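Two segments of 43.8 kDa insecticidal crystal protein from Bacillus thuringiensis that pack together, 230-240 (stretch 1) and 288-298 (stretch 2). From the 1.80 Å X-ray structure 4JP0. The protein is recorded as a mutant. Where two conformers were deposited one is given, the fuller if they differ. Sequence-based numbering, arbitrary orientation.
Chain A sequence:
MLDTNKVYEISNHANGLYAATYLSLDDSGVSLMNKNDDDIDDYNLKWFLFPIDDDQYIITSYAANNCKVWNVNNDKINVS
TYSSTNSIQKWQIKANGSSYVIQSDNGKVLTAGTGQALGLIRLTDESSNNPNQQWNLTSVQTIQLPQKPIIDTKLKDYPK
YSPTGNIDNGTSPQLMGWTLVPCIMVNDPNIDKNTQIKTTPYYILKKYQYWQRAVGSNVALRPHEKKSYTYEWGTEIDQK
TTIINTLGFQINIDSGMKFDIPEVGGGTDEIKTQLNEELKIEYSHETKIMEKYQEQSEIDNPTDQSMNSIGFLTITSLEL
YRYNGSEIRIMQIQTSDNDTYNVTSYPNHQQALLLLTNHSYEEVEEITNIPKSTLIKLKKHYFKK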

# COMPACT_ATOMS: atom_id res chain seq x y z
N THR A 230 5.15 4.34 -32.40
CA THR A 230 5.50 3.84 -31.09
C THR A 230 5.00 4.80 -30.03
O THR A 230 5.03 6.02 -30.20
CB THR A 230 7.03 3.68 -31.02
OG1 THR A 230 7.40 3.10 -29.76
CG2 THR A 230 7.72 5.03 -31.00
N TYR A 231 4.47 4.25 -28.95
CA TYR A 231 4.06 5.09 -27.83
C TYR A 231 4.82 4.58 -26.63
O TYR A 231 5.33 3.47 -26.65
CB TYR A 231 2.55 5.06 -27.58
CG TYR A 231 2.00 3.72 -27.17
CD1 TYR A 231 1.96 3.36 -25.82
CD2 TYR A 231 1.50 2.83 -28.10
CE1 TYR A 231 1.46 2.15 -25.44
CE2 TYR A 231 0.98 1.60 -27.71
CZ TYR A 231 0.97 1.28 -26.37
OH TYR A 231 0.47 0.08 -25.93
N GLU A 232 4.91 5.42 -25.61
CA GLU A 232 5.61 5.09 -24.39
C GLU A 232 4.67 4.68 -23.26
O GLU A 232 3.55 5.15 -23.18
CB GLU A 232 6.37 6.33 -23.93
CG GLU A 232 7.42 6.79 -24.93
CD GLU A 232 8.01 8.14 -24.54
OE1 GLU A 232 7.84 8.54 -23.35
OE2 GLU A 232 8.63 8.79 -25.42
N TRP A 233 5.14 3.80 -22.39
CA TRP A 233 4.37 3.44 -21.22
C TRP A 233 5.35 3.00 -20.16
O TRP A 233 6.56 3.01 -20.40
CB TRP A 233 3.34 2.37 -21.53
CG TRP A 233 3.93 1.07 -22.03
CD1 TRP A 233 4.34 0.77 -23.30
CD2 TRP A 233 4.13 -0.11 -21.26
NE1 TRP A 233 4.80 -0.52 -23.36
CE2 TRP A 233 4.68 -1.09 -22.11
CE3 TRP A 233 3.92 -0.43 -19.92
CZ2 TRP A 233 5.01 -2.36 -21.67
CZ3 TRP A 233 4.24 -1.69 -19.47
CH2 TRP A 233 4.79 -2.65 -20.34
N GLY A 234 4.83 2.59 -19.01
CA GLY A 234 5.70 2.20 -17.91
C GLY A 234 5.76 3.33 -16.89
O GLY A 234 4.73 3.88 -16.49
N THR A 235 6.96 3.70 -16.49
CA THR A 235 7.12 4.78 -15.54
C THR A 235 8.44 5.46 -15.76
O THR A 235 9.40 4.83 -16.19
CB THR A 235 7.04 4.25 -14.10
OG1 THR A 235 7.18 5.35 -13.19
CG2 THR A 235 8.24 3.35 -13.80
N GLU A 236 8.47 6.76 -15.49
CA GLU A 236 9.69 7.53 -15.61
C GLU A 236 10.23 7.83 -14.23
O GLU A 236 11.23 8.54 -14.08
CB GLU A 236 9.45 8.85 -16.35
CG GLU A 236 9.21 8.70 -17.85
CD GLU A 236 9.04 10.03 -18.56
OE1 GLU A 236 9.01 11.07 -17.86
OE2 GLU A 236 8.91 10.02 -19.81
N ILE A 237 9.57 7.29 -13.22
CA ILE A 237 9.97 7.50 -11.85
C ILE A 237 11.00 6.45 -11.44
O ILE A 237 10.91 5.30 -11.84
CB ILE A 237 8.72 7.42 -10.93
CG1 ILE A 237 7.70 8.47 -11.35
CG2 ILE A 237 9.11 7.60 -9.44
CD1 ILE A 237 8.32 9.86 -11.55
N ASP A 238 12.01 6.88 -10.70
CA ASP A 238 12.98 5.97 -10.12
C ASP A 238 12.29 5.23 -8.95
O ASP A 238 11.85 5.87 -7.99
CB ASP A 238 14.14 6.78 -9.59
CG ASP A 238 15.14 5.93 -8.89
OD1 ASP A 238 14.91 4.71 -8.71
OD2 ASP A 238 16.20 6.40 -8.47
N GLN A 239 12.16 3.91 -9.04
CA GLN A 239 11.42 3.18 -8.00
C GLN A 239 12.26 3.00 -6.75
O GLN A 239 11.74 2.90 -5.64
CB GLN A 239 10.89 1.82 -8.49
CG GLN A 239 9.93 1.85 -9.70
CD GLN A 239 8.95 0.66 -9.73
OE1 GLN A 239 8.45 0.22 -8.68
NE2 GLN A 239 8.67 0.15 -10.93
N LYS A 240 13.57 2.93 -6.94
CA LYS A 240 14.51 2.77 -5.84
C LYS A 240 14.35 3.89 -4.81
O LYS A 240 14.26 3.63 -3.60
CB LYS A 240 15.95 2.79 -6.37
CG LYS A 240 16.60 1.43 -6.56
CD LYS A 240 17.81 1.58 -7.46
CE LYS A 240 18.99 0.80 -6.96
NZ LYS A 240 20.23 1.35 -7.60
N LYS A 288 10.31 -8.82 -13.82
CA LYS A 288 10.92 -7.56 -14.25
C LYS A 288 10.24 -6.33 -13.63
O LYS A 288 9.04 -6.20 -13.73
CB LYS A 288 10.89 -7.43 -15.78
CG LYS A 288 11.64 -6.23 -16.31
CD LYS A 288 11.68 -6.24 -17.83
CE LYS A 288 12.69 -5.21 -18.40
NZ LYS A 288 12.30 -3.77 -18.22
N ILE A 289 11.03 -5.45 -13.01
CA ILE A 289 10.55 -4.20 -12.45
C ILE A 289 10.08 -3.29 -13.56
O ILE A 289 10.66 -3.29 -14.62
CB ILE A 289 11.68 -3.50 -11.67
CG1 ILE A 289 11.14 -2.30 -10.88
CG2 ILE A 289 12.77 -3.03 -12.60
CD1 ILE A 289 12.07 -1.80 -9.78
N MET A 290 9.03 -2.49 -13.33
CA MET A 290 8.59 -1.60 -14.40
C MET A 290 9.59 -0.49 -14.68
O MET A 290 10.03 0.23 -13.77
CB MET A 290 7.25 -0.94 -14.09
CG MET A 290 6.77 -0.10 -15.29
SD MET A 290 5.35 0.83 -14.84
CE MET A 290 4.15 -0.50 -14.63
N GLU A 291 9.96 -0.32 -15.94
CA GLU A 291 10.76 0.82 -16.32
C GLU A 291 10.02 1.68 -17.34
O GLU A 291 8.85 1.83 -17.25
CB GLU A 291 12.13 0.41 -16.82
CG GLU A 291 12.58 -0.93 -16.37
CD GLU A 291 13.97 -1.28 -16.81
OE1 GLU A 291 14.57 -0.57 -17.65
OE2 GLU A 291 14.47 -2.26 -16.26
N LYS A 292 10.75 2.22 -18.29
CA LYS A 292 10.19 3.02 -19.37
C LYS A 292 10.24 2.18 -20.67
O LYS A 292 11.30 1.70 -21.04
CB LYS A 292 11.00 4.32 -19.52
CG LYS A 292 10.55 5.25 -20.62
CD LYS A 292 11.26 6.61 -20.51
CE LYS A 292 10.80 7.59 -21.58
NZ LYS A 292 10.73 9.03 -21.11
N TYR A 293 9.10 2.02 -21.34
CA TYR A 293 9.03 1.21 -22.57
C TYR A 293 8.42 1.90 -23.78
O TYR A 293 7.85 2.98 -23.67
CB TYR A 293 8.23 -0.07 -22.32
CG TYR A 293 8.69 -0.81 -21.10
CD1 TYR A 293 7.94 -0.76 -19.93
CD2 TYR A 293 9.88 -1.53 -21.10
CE1 TYR A 293 8.36 -1.42 -18.80
CE2 TYR A 293 10.31 -2.19 -19.98
CZ TYR A 293 9.54 -2.13 -18.83
OH TYR A 293 9.95 -2.78 -17.70
N GLN A 294 8.56 1.26 -24.95
CA GLN A 294 7.92 1.72 -26.19
C GLN A 294 7.28 0.54 -26.89
O GLN A 294 7.94 -0.44 -27.22
CB GLN A 294 8.92 2.37 -27.12
CG GLN A 294 9.80 3.37 -26.43
CD GLN A 294 10.06 4.60 -27.29
OE1 GLN A 294 10.19 4.49 -28.51
NE2 GLN A 294 10.13 5.77 -26.64
N GLU A 295 5.97 0.60 -27.11
CA GLU A 295 5.29 -0.51 -27.72
C GLU A 295 5.08 -0.18 -29.18
O GLU A 295 4.53 0.88 -29.51
CB GLU A 295 3.95 -0.78 -27.04
CG GLU A 295 3.26 -2.05 -27.54
CD GLU A 295 4.09 -3.30 -27.33
OE1 GLU A 295 5.02 -3.26 -26.50
OE2 GLU A 295 3.83 -4.33 -28.01
N GLN A 296 5.51 -1.08 -30.04
CA GLN A 296 5.33 -0.87 -31.47
C GLN A 296 3.86 -1.12 -31.78
O GLN A 296 3.27 -2.06 -31.26
CB GLN A 296 6.21 -1.84 -32.26
CG GLN A 296 6.15 -1.67 -33.78
CD GLN A 296 7.11 -2.61 -34.49
OE1 GLN A 296 7.88 -3.33 -33.83
NE2 GLN A 296 7.07 -2.62 -35.82
N SER A 297 3.25 -0.25 -32.58
CA SER A 297 1.87 -0.48 -32.92
C SER A 297 1.59 0.01 -34.32
O SER A 297 2.47 0.55 -34.99
CB SER A 297 0.91 0.16 -31.92
OG SER A 297 -0.33 -0.52 -31.94
N GLU A 298 0.36 -0.20 -34.76
CA GLU A 298 0.03 0.17 -36.12
C GLU A 298 -1.38 0.71 -36.15
O GLU A 298 -2.22 0.26 -35.36
CB GLU A 298 0.13 -1.07 -37.02
CG GLU A 298 0.86 -0.83 -38.32
CD GLU A 298 0.67 -1.94 -39.34
OE1 GLU A 298 -0.29 -2.74 -39.21
OE2 GLU A 298 1.47 -1.99 -40.30

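Gly 234 sits where no other residue would fit comfortably. Its backbone angles, phi 102° and psi -130°, would jam a CB against the carbonyl oxygen of the preceding residue, and an ideally placed CB would also lie 2.1 Å from Glu 291 O. With only hydrogens on the CA, the strands can close up: Gly 234 CA approaches Glu 291 O to 3.2 Å in a CA-H...O contact. This is a compact illustration of a general principle, that a residue whose backbone angles and close neighbours leave no room for a CB has to be glycine.

Up to that point the pairing is classical. The strand through Thr 230 to Gly 234 runs antiparallel to that of Lys 292 to Glu 298, the N-to-C directions making 142°, and wide and narrow pairs alternate. Trp 233 and Tyr 293 form a hydrogen-bonded pair, with Tyr 293 N donating to Trp 233 O at 2.9 Å and Trp 233 N to Tyr 293 O at 3.1 Å. Two residues along, Glu 295 N donates to Tyr 231 O at 3.0 Å, while the return bond from Tyr 231 N to Glu 295 O is weak at 3.4 Å. Between these pairs the narrow pair of Glu 232 and Gln 294 brings the CA atoms to 4.5 Å, close enough for Glu 232 CA to meet Tyr 293 O at 3.2 Å. Beyond the glycine, Thr 235 N still finds Glu 291 O at 2.8 Å, extending the backbone contact past Gly 234.

The alternation of side chains gives the two faces different chemistry. On the face carrying Tyr 231, Trp 233, Tyr 293 and Glu 295, contacts are largely aromatic and aliphatic. Tyr 293 CB lies over the indole, 3.9 Å from the centroid of the five-membered ring of Trp 233, and the Trp 233 six-membered ring meets the Tyr 293 ring obliquely, with centroids 4.7 Å apart and planes at 38°. Glu 295 contributes its methylene: its CB sits 4.1 Å from the centroid of the Tyr 231 ring, over the face. This packing has a cost, since Trp 233 NE1 is buried without a polar partner.

The face bearing Thr 230, Glu 232 and Gln 294 is more polar. Thr 230 OG1 makes a weak hydrogen bond to Gln 294 OE1 at 3.4 Å. Nearby, Lys 292 carries its ammonium group to two carboxylates, a long salt bridge from Lys 292 NZ to Glu 232 OE1 at 3.7 Å and a very short one to Glu 236 OE2 at 2.4 Å, where charge attraction and hydrogen bonding coincide.

Met 290 and Gln 239 add side-chain contacts next to the backbone pairing. Met 290 packs its SD 3.3 Å from Gly 234 C and 3.9 Å from Thr 235 CB. Gln 239 reaches back from its loop, its NE2 donating to Met 290 O at 3.1 Å, a bond from a side-chain amide to a main-chain carbonyl.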